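Local coordinates for Lin1909 protein (Listeria innocua, PDB 3FIJ) that is of unknown function but binds manganese and may hydrolyse gamma-glutamyl-gamma-aminobutyrate, as a class I glutamine amidotransferase-like protein, at residues Ala55-Ile59 with Ala99-Ala104; Ile59-Leu65 with Ala107-Ile111. The contacts are given in a common frame with arbitrary orientation. Numbering follows the deposited sequence.

Interaction 1 packs helix 55-60 against helix 91-106, and interaction 2 lies where both helices run out and the chain turns into the parallel strands 64-67 and 111-114. Their centres are about 8 Å apart. Ile59 belongs to both, its CD1 facing helix 91-106 and its O accepting a hydrogen bond from Lys109 NZ at 2.7 Å. Ala104 joins them from the other helix: its CB packs on Leu65 CD2 at 3.8 Å and on Ile111 CD1 at 3.9 Å, while Ala104 O probably accepts a hydrogen bond from Lys109 N at 3.2 Å. Both contacts lie away from the manganese site formed by His143, His154, Ser176, His178 and Glu201.

Interaction 1: Ala55-Ile59 with Ala99-Ala104; sequences AVQAI and ALVRAA
Ile59 lays its side chain over the face of helix 91-106 made by Leu100, Ala103 and Ala104. With chi1 m and chi2 p, its CD1 reaches Ala103 CB at 3.9 Å and its CG1 approaches Ala104 CB at 4.0 Å; CD1 also abuts Leu100 CD2, a pair modelled too tightly for its exact spacing to mean much. Both segments are regular alpha-helix, held by backbone hydrogen bonds from Ile59 N to Ala55 O (3.0 Å), Ala103 N to Ala99 O (3.0 Å) and Ala104 N to Leu100 O (2.8 Å). Their axes come within 8.5 Å and cross at -58°, with N-to-C directions 58° apart. The nearest CA pairs are Ala55 with Leu100 at 5.1 Å, Val56 with Ala103 at 5.2 Å and Ile59 with Ala104 at 6.0 Å. Such proximity suits alanine, whose methyl lets the backbones draw together. These two helices pack beside each other on the parallel part of the sheet in a class I glutamine amidotransferase-like alpha/beta fold; Ala104 touches Leu65 of strand 64-67. Ala55 points its CB across to Ala99 CB at 3.4 Å, and Ala103 CB rests 3.9 Å from Val56 CA. Leu100, rotamer mt, sends CD2 to Ala58 CB at 3.8 Å and Ala55 CB at 4.3 Å, a larger side chain filling space beside the small ones. No hydrogen bond crosses this apolar interface, which buries 290 Å². Beyond it, Ala58 also packs on Phe43 of a second subunit.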
loop_
_atom_site.group_PDB
_atom_site.type_symbol
_atom_site.label_atom_id
_atom_site.label_comp_id
_atom_site.label_asym_id
_atom_site.label_seq_id
_atom_site.Cartn_x
_atom_site.Cartn_y
_atom_site.Cartn_z
ATOM N N ALA A 55 -11.958 -2.335 -39.394
ATOM C CA ALA A 55 -11.121 -3.529 -39.427
ATOM C C ALA A 55 -10.447 -3.796 -40.771
ATOM O O ALA A 55 -9.256 -4.121 -40.815
ATOM C CB ALA A 55 -11.931 -4.747 -39.005
ATOM N N VAL A 56 -11.178 -3.672 -41.877
ATOM C CA VAL A 56 -10.527 -3.951 -43.145
ATOM C C VAL A 56 -9.438 -2.915 -43.440
ATOM O O VAL A 56 -8.424 -3.245 -44.044
ATOM C CB VAL A 56 -11.552 -4.092 -44.340
ATOM C CG1 VAL A 56 -12.962 -4.322 -43.808
ATOM C CG2 VAL A 56 -11.463 -2.912 -45.285
ATOM N N GLN A 57 -9.621 -1.674 -42.996
ATOM C CA GLN A 57 -8.594 -0.662 -43.229
ATOM C C GLN A 57 -7.376 -0.987 -42.366
ATOM O O GLN A 57 -6.234 -0.719 -42.741
ATOM C CB GLN A 57 -9.097 0.745 -42.878
ATOM C CG GLN A 57 -8.045 1.819 -43.141
ATOM C CD GLN A 57 -8.484 3.224 -42.752
ATOM O OE1 GLN A 57 -7.779 4.196 -43.020
ATOM N NE2 GLN A 57 -9.638 3.334 -42.114
ATOM N N ALA A 58 -7.627 -1.567 -41.200
ATOM C CA ALA A 58 -6.550 -1.927 -40.298
ATOM C C ALA A 58 -5.673 -3.016 -40.927
ATOM O O ALA A 58 -4.453 -2.875 -40.974
ATOM C CB ALA A 58 -7.121 -2.402 -38.967
ATOM N N ILE A 59 -6.297 -4.093 -41.407
ATOM C CA ILE A 59 -5.558 -5.191 -42.029
ATOM C C ILE A 59 -4.895 -4.764 -43.336
ATOM O O ILE A 59 -3.866 -5.306 -43.724
ATOM C CB ILE A 59 -6.485 -6.421 -42.287
ATOM C CG1 ILE A 59 -6.725 -7.171 -40.977
ATOM C CG2 ILE A 59 -5.854 -7.385 -43.276
ATOM C CD1 ILE A 59 -7.525 -6.394 -39.981
ATOM N N ALA A 99 -13.750 -8.632 -35.901
ATOM C CA ALA A 99 -13.719 -7.966 -37.201
ATOM C C ALA A 99 -12.334 -8.064 -37.837
ATOM O O ALA A 99 -12.215 -8.168 -39.059
ATOM C CB ALA A 99 -14.131 -6.497 -37.049
ATOM N N LEU A 100 -11.291 -8.027 -37.011
ATOM C CA LEU A 100 -9.924 -8.126 -37.516
ATOM C C LEU A 100 -9.611 -9.495 -38.113
ATOM O O LEU A 100 -9.083 -9.568 -39.223
ATOM C CB LEU A 100 -8.885 -7.820 -36.419
ATOM C CG LEU A 100 -8.630 -6.384 -35.938
ATOM C CD1 LEU A 100 -7.564 -6.403 -34.842
ATOM C CD2 LEU A 100 -8.171 -5.512 -37.078
ATOM N N VAL A 101 -9.921 -10.579 -37.400
ATOM C CA VAL A 101 -9.616 -11.907 -37.941
ATOM C C VAL A 101 -10.391 -12.171 -39.229
ATOM O O VAL A 101 -9.850 -12.749 -40.174
ATOM C CB VAL A 101 -9.884 -13.069 -36.923
ATOM C CG1 VAL A 101 -9.502 -12.636 -35.513
ATOM C CG2 VAL A 101 -11.303 -13.540 -37.001
ATOM N N ARG A 102 -11.644 -11.734 -39.282
ATOM C CA ARG A 102 -12.450 -11.918 -40.487
ATOM C C ARG A 102 -11.834 -11.160 -41.664
ATOM O O ARG A 102 -11.708 -11.701 -42.766
ATOM C CB ARG A 102 -13.895 -11.464 -40.233
ATOM C CG ARG A 102 -14.623 -12.422 -39.299
ATOM C CD ARG A 102 -15.995 -11.942 -38.825
ATOM N NE ARG A 102 -16.599 -12.946 -37.949
ATOM C CZ ARG A 102 -17.764 -12.811 -37.327
ATOM N NH1 ARG A 102 -18.480 -11.700 -37.480
ATOM N NH2 ARG A 102 -18.207 -13.788 -36.543
ATOM N N ALA A 103 -11.432 -9.915 -41.425
ATOM C CA ALA A 103 -10.809 -9.116 -42.472
ATOM C C ALA A 103 -9.460 -9.723 -42.862
ATOM O O ALA A 103 -9.078 -9.688 -44.028
ATOM C CB ALA A 103 -10.622 -7.670 -41.999
ATOM N N ALA A 104 -8.748 -10.276 -41.879
ATOM C CA ALA A 104 -7.443 -10.902 -42.105
ATOM C C ALA A 104 -7.611 -12.196 -42.897
ATOM O O ALA A 104 -6.810 -12.520 -43.771
ATOM C CB ALA A 104 -6.762 -11.194 -40.767
#

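Interaction 2: Ile59-Leu65 with Ala107-Ile111; sequences ISLVDGL and AGKPI
Ala107 turns its small CB to Ile59 CG2 at 4.1 Å. Gly108 follows with phi +67°, ending helix 91-106 in a Schellman motif, a backbone shape that glycine adopts easily. Lys109 is extended (mttt): its CD passes 3.8 Å from Ile59 CG2, and NZ donates to Ile59 O at 2.7 Å and Val62 O at 2.8 Å. A long aliphatic stem with a cationic tip thus suits the apolar approach, the carbonyl of Ile59 in the last turn of helix 55-60 and that of Val62 in the loop behind it. Pro110, at phi -62° and psi 144°, sets CD 3.4 Å from Asp63 O, and Pro110 O accepts a nearly linear hydrogen bond from Leu65 N at 3.0 Å. Ile111 (mt) then pairs in parallel with Leu65 (tp), CA to CA 4.8 Å; Ile111 CA contacts Leu65 O at 3.4 Å. Strands 64-67 and 111-114 are neighbours in the central sheet; Leu65 and Ile111 point to the same face, where both pack against Ala104 of helix 91-106, whereas Pro110 rests on helix 227-241.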
loop_
_atom_site.group_PDB
_atom_site.type_symbol
_atom_site.label_atom_id
_atom_site.label_comp_id
_atom_site.label_asym_id
_atom_site.label_seq_id
_atom_site.Cartn_x
_atom_site.Cartn_y
_atom_site.Cartn_z
ATOM N N ILE A 59 -6.297 -4.093 -41.407
ATOM C CA ILE A 59 -5.558 -5.191 -42.029
ATOM C C ILE A 59 -4.895 -4.764 -43.336
ATOM O O ILE A 59 -3.866 -5.306 -43.724
ATOM C CB ILE A 59 -6.485 -6.421 -42.287
ATOM C CG1 ILE A 59 -6.725 -7.171 -40.977
ATOM C CG2 ILE A 59 -5.854 -7.385 -43.276
ATOM C CD1 ILE A 59 -7.525 -6.394 -39.981
ATOM N N SER A 60 -5.464 -3.776 -44.010
ATOM C CA SER A 60 -4.871 -3.332 -45.260
ATOM C C SER A 60 -3.434 -2.848 -45.088
ATOM O O SER A 60 -2.610 -3.054 -45.975
ATOM C CB SER A 60 -5.717 -2.226 -45.917
ATOM O OG SER A 60 -5.662 -1.008 -45.195
ATOM N N LEU A 61 -3.098 -2.222 -43.962
ATOM C CA LEU A 61 -1.721 -1.764 -43.840
ATOM C C LEU A 61 -0.735 -2.686 -43.136
ATOM O O LEU A 61 0.409 -2.308 -42.912
ATOM C CB LEU A 61 -1.644 -0.344 -43.246
ATOM C CG LEU A 61 -2.311 0.100 -41.949
ATOM C CD1 LEU A 61 -3.704 0.603 -42.224
ATOM C CD2 LEU A 61 -2.296 -1.047 -40.971
ATOM N N VAL A 62 -1.157 -3.900 -42.808
ATOM C CA VAL A 62 -0.244 -4.849 -42.172
ATOM C C VAL A 62 -0.127 -6.086 -43.056
ATOM O O VAL A 62 -0.984 -6.330 -43.910
ATOM C CB VAL A 62 -0.735 -5.297 -40.762
ATOM C CG1 VAL A 62 -1.212 -4.090 -39.966
ATOM C CG2 VAL A 62 -1.834 -6.347 -40.886
ATOM N N ASP A 63 0.928 -6.867 -42.850
ATOM C CA ASP A 63 1.129 -8.086 -43.629
ATOM C C ASP A 63 0.807 -9.321 -42.803
ATOM O O ASP A 63 0.704 -10.422 -43.341
ATOM C CB ASP A 63 2.570 -8.165 -44.133
ATOM C CG ASP A 63 2.943 -6.971 -44.993
ATOM O OD1 ASP A 63 2.297 -6.787 -46.051
ATOM O OD2 ASP A 63 3.871 -6.218 -44.605
ATOM N N GLY A 64 0.651 -9.128 -41.494
ATOM C CA GLY A 64 0.342 -10.233 -40.601
ATOM C C GLY A 64 -0.354 -9.717 -39.357
ATOM O O GLY A 64 -0.143 -8.565 -38.960
ATOM N N LEU A 65 -1.177 -10.564 -38.740
ATOM C CA LEU A 65 -1.936 -10.196 -37.539
ATOM C C LEU A 65 -1.574 -11.016 -36.290
ATOM O O LEU A 65 -1.671 -12.245 -36.290
ATOM C CB LEU A 65 -3.434 -10.347 -37.826
ATOM C CG LEU A 65 -4.412 -10.199 -36.657
ATOM C CD1 LEU A 65 -4.371 -8.769 -36.118
ATOM C CD2 LEU A 65 -5.808 -10.566 -37.128
ATOM N N ALA A 107 -8.279 -11.555 -46.452
ATOM C CA ALA A 107 -7.085 -11.129 -47.174
ATOM C C ALA A 107 -6.047 -12.242 -47.278
ATOM O O ALA A 107 -5.015 -12.077 -47.929
ATOM C CB ALA A 107 -6.479 -9.910 -46.491
ATOM N N GLY A 108 -6.324 -13.371 -46.626
ATOM C CA GLY A 108 -5.411 -14.500 -46.660
ATOM C C GLY A 108 -4.086 -14.267 -45.952
ATOM O O GLY A 108 -3.136 -15.031 -46.130
ATOM N N LYS A 109 -4.019 -13.215 -45.144
ATOM C CA LYS A 109 -2.802 -12.899 -44.412
ATOM C C LYS A 109 -2.700 -13.779 -43.180
ATOM O O LYS A 109 -3.706 -14.113 -42.565
ATOM C CB LYS A 109 -2.790 -11.416 -44.029
ATOM C CG LYS A 109 -2.758 -10.507 -45.242
ATOM C CD LYS A 109 -2.774 -9.039 -44.867
ATOM C CE LYS A 109 -2.774 -8.170 -46.125
ATOM N NZ LYS A 109 -2.999 -6.740 -45.808
ATOM N N PRO A 110 -1.473 -14.166 -42.802
ATOM C CA PRO A 110 -1.221 -15.023 -41.638
ATOM C C PRO A 110 -1.668 -14.429 -40.300
ATOM O O PRO A 110 -1.572 -13.223 -40.077
ATOM C CB PRO A 110 0.278 -15.252 -41.711
ATOM C CG PRO A 110 0.776 -13.937 -42.246
ATOM C CD PRO A 110 -0.206 -13.660 -43.363
ATOM N N ILE A 111 -2.148 -15.302 -39.419
ATOM C CA ILE A 111 -2.649 -14.926 -38.100
ATOM C C ILE A 111 -1.998 -15.783 -37.014
ATOM O O ILE A 111 -1.997 -17.006 -37.109
ATOM C CB ILE A 111 -4.175 -15.175 -38.007
ATOM C CG1 ILE A 111 -4.896 -14.376 -39.091
ATOM C CG2 ILE A 111 -4.691 -14.859 -36.585
ATOM C CD1 ILE A 111 -6.379 -14.726 -39.228
#